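Local atomic coordinates of YECBM32 (Yersinia enterocolitica, PDB entry 2JD9), a protein that probably binds carbohydrate, as a family 32 carbohydrate-binding module with the beta-sandwich fold of F5/8 type C (discoidin-like) domains and a bound calcium ion. Residues Asn58-Pro63 / Ile133-Ala138. Residues are numbered along the deposited sequence; the frame is centred on the assembly and turned at random.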
ATOM      1  N   ASN A  58       3.527  -4.284 -10.506  1.00 20.16           N
ATOM      2  CA  ASN A  58       4.143  -3.366  -9.570  1.00 18.80           C
ATOM      3  C   ASN A  58       3.090  -2.761  -8.637  1.00 18.59           C
ATOM      4  O   ASN A  58       1.921  -2.831  -8.879  1.00 18.16           O
ATOM      5  CB  ASN A  58       5.065  -2.286 -10.262  1.00 18.25           C
ATOM      6  CG  ASN A  58       4.320  -1.093 -10.852  1.00 17.93           C
ATOM      7  OD1 ASN A  58       3.460  -0.456 -10.214  1.00 18.49           O
ATOM      8  ND2 ASN A  58       4.662  -0.764 -12.086  1.00 19.72           N
ATOM      9  N   ILE A  59       3.530  -2.231  -7.518  1.00 19.28           N
ATOM     10  CA  ILE A  59       2.718  -1.262  -6.797  1.00 19.28           C
ATOM     11  C   ILE A  59       3.610  -0.096  -6.372  1.00 19.07           C
ATOM     12  O   ILE A  59       4.767  -0.293  -6.079  1.00 17.99           O
ATOM     13  CB  ILE A  59       1.904  -1.904  -5.639  1.00 22.32           C
ATOM     14  CG1 ILE A  59       2.140  -1.280  -4.292  1.00 23.43           C
ATOM     15  CG2 ILE A  59       1.834  -3.418  -5.670  1.00 22.06           C
ATOM     16  CD1 ILE A  59       1.124  -1.811  -3.263  1.00 30.91           C
ATOM     17  N   LEU A  60       3.035   1.086  -6.415  1.00 17.88           N
ATOM     18  CA  LEU A  60       3.629   2.324  -5.991  1.00 18.51           C
ATOM     19  C   LEU A  60       3.074   2.565  -4.615  1.00 18.60           C
ATOM     20  O   LEU A  60       1.876   2.388  -4.380  1.00 16.32           O
ATOM     21  CB  LEU A  60       3.228   3.432  -6.942  1.00 19.62           C
ATOM     22  CG  LEU A  60       3.320   4.873  -6.449  1.00 23.18           C
ATOM     23  CD1 LEU A  60       4.697   5.215  -5.905  1.00 25.01           C
ATOM     24  CD2 LEU A  60       2.999   5.780  -7.600  1.00 30.28           C
ATOM     25  N   ILE A  61       3.959   2.905  -3.699  1.00 18.73           N
ATOM     26  CA  ILE A  61       3.582   3.261  -2.326  1.00 18.43           C
ATOM     27  C   ILE A  61       4.260   4.588  -1.999  1.00 18.81           C
ATOM     28  O   ILE A  61       5.463   4.730  -2.221  1.00 18.75           O
ATOM     29  CB  ILE A  61       3.936   2.111  -1.340  1.00 18.24           C
ATOM     30  CG1 ILE A  61       3.538   2.459   0.114  1.00 18.55           C
ATOM     31  CG2 ILE A  61       5.408   1.693  -1.440  1.00 20.03           C
ATOM     32  CD1 ILE A  61       3.452   1.273   0.988  1.00 23.88           C
ATOM     33  N   VAL A  62       3.464   5.553  -1.515  1.00 17.70           N
ATOM     34  CA  VAL A  62       3.935   6.857  -1.025  1.00 18.36           C
ATOM     35  C   VAL A  62       3.571   6.893   0.465  1.00 17.91           C
ATOM     36  O   VAL A  62       2.479   7.281   0.836  1.00 16.60           O
ATOM     37  CB  VAL A  62       3.296   8.011  -1.780  1.00 18.49           C
ATOM     38  CG1 VAL A  62       3.751   9.360  -1.279  1.00 21.04           C
ATOM     39  CG2 VAL A  62       3.522   7.839  -3.313  1.00 21.56           C
ATOM     40  N   PRO A  63       4.490   6.451   1.317  1.00 16.88           N
ATOM     41  CA  PRO A  63       4.249   6.447   2.759  1.00 17.00           C
ATOM     42  C   PRO A  63       4.342   7.892   3.271  1.00 18.15           C
ATOM     43  O   PRO A  63       4.945   8.769   2.622  1.00 19.76           O
ATOM     44  CB  PRO A  63       5.397   5.613   3.306  1.00 16.61           C
ATOM     45  CG  PRO A  63       6.329   5.383   2.217  1.00 16.77           C
ATOM     46  CD  PRO A  63       5.850   6.045   0.992  1.00 16.96           C
ATOM     47  N   ILE A 133      -1.450   0.639  -8.479  1.00 18.78           N
ATOM     48  CA  ILE A 133      -1.147  -0.703  -8.968  1.00 18.89           C
ATOM     49  C   ILE A 133      -0.781  -0.508 -10.436  1.00 18.36           C
ATOM     50  O   ILE A 133      -1.455   0.240 -11.155  1.00 18.18           O
ATOM     51  CB  ILE A 133      -2.385  -1.653  -8.827  1.00 18.87           C
ATOM     52  CG1 ILE A 133      -2.916  -1.689  -7.395  1.00 21.72           C
ATOM     53  CG2 ILE A 133      -2.062  -3.050  -9.230  1.00 19.38           C
ATOM     54  CD1 ILE A 133      -1.889  -2.067  -6.358  1.00 21.14           C
ATOM     55  N   ASN A 134       0.283  -1.168 -10.874  1.00 18.53           N
ATOM     56  CA  ASN A 134       0.732  -1.059 -12.279  1.00 19.80           C
ATOM     57  C   ASN A 134       0.954   0.369 -12.707  1.00 19.87           C
ATOM     58  O   ASN A 134       0.499   0.813 -13.767  1.00 20.78           O
ATOM     59  CB  ASN A 134      -0.253  -1.746 -13.229  1.00 19.36           C
ATOM     60  CG  ASN A 134      -0.281  -3.205 -13.024  1.00 21.34           C
ATOM     61  OD1 ASN A 134       0.638  -3.721 -12.414  1.00 20.38           O
ATOM     62  ND2 ASN A 134      -1.336  -3.900 -13.508  1.00 18.89           N
ATOM     63  N   SER A 135       1.646   1.075 -11.833  1.00 19.72           N
ATOM     64  CA  SER A 135       1.930   2.479 -12.003  1.00 21.25           C
ATOM     65  C   SER A 135       3.085   2.714 -12.981  1.00 21.81           C
ATOM     66  O   SER A 135       4.113   2.047 -12.909  1.00 20.95           O
ATOM     67  CB  SER A 135       2.302   3.113 -10.657  1.00 20.94           C
ATOM     68  OG  SER A 135       2.830   4.425 -10.876  1.00 24.41           O
ATOM     69  N   ALA A 136       2.897   3.706 -13.846  1.00 22.71           N
ATOM     70  CA  ALA A 136       3.893   4.107 -14.792  1.00 24.50           C
ATOM     71  C   ALA A 136       4.723   5.308 -14.268  1.00 25.17           C
ATOM     72  O   ALA A 136       5.628   5.786 -15.004  1.00 27.06           O
ATOM     73  CB  ALA A 136       3.207   4.469 -16.126  1.00 25.81           C
ATOM     74  N   ALA A 137       4.423   5.804 -13.046  1.00 24.10           N
ATOM     75  CA  ALA A 137       5.185   6.929 -12.408  1.00 24.30           C
ATOM     76  C   ALA A 137       6.664   6.611 -12.576  1.00 23.90           C
ATOM     77  O   ALA A 137       7.136   5.522 -12.241  1.00 21.99           O
ATOM     78  CB  ALA A 137       4.823   7.142 -10.984  1.00 24.70           C
ATOM     79  N   ALA A 138       7.426   7.597 -13.025  1.00 24.14           N
ATOM     80  CA  ALA A 138       8.809   7.796 -12.680  1.00 24.57           C
ATOM     81  C   ALA A 138       9.340   8.004 -11.296  1.00 24.61           C
ATOM     82  O   ALA A 138       9.780   9.084 -10.961  1.00 25.91           O
ATOM     83  CB  ALA A 138       9.393   8.833 -13.678  1.00 24.54           C
TER
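In the beta-sandwich of this F5/8 type C domain, strands 53-63 and 125-133 run antiparallel, and the contact lies where the second of them ends and the chain leaves the sheet. Ile59 and Ile133 form the last bridge, a non-hydrogen-bonded pair. Their side chains lie side by side on one face, CD1 of Ile133 resting 3.9 Å from CB of Ile59, and Leu115 and Ile113 of strand 112-120 in the other sheet pack against them. One residue on, Asn134 N donates to Asn58 O, 3.1 Å away. Asn134 then takes up positive phi, and its side chain turns back to the strand, OD1 accepting from Glu57 N and ND2 donating to Ser55 O.

The departing chain is gripped by the amide of Asn58. Its CG sits between the backbone N and carbonyl carbon (chi1 81°), which brings both ends of the amide to the backbone of Ser135: OD1 accepts from Ser135 N at 2.9 Å, and ND2 donates to Ser135 O at 3.0 Å. Both bonds are bent, 146° and 151° at their hydrogens. Lys102 NZ adds a weak bond to Ser135 O. Beside the amide, CB of Leu60 meets CB of Ser135 at 3.8 Å. Leu60 CD2 reaches Ala137 CB and lies 3.5 Å from Ser135 OG, the hydroxyl that closes an ST turn by accepting from Ala137 N at 3.0 Å.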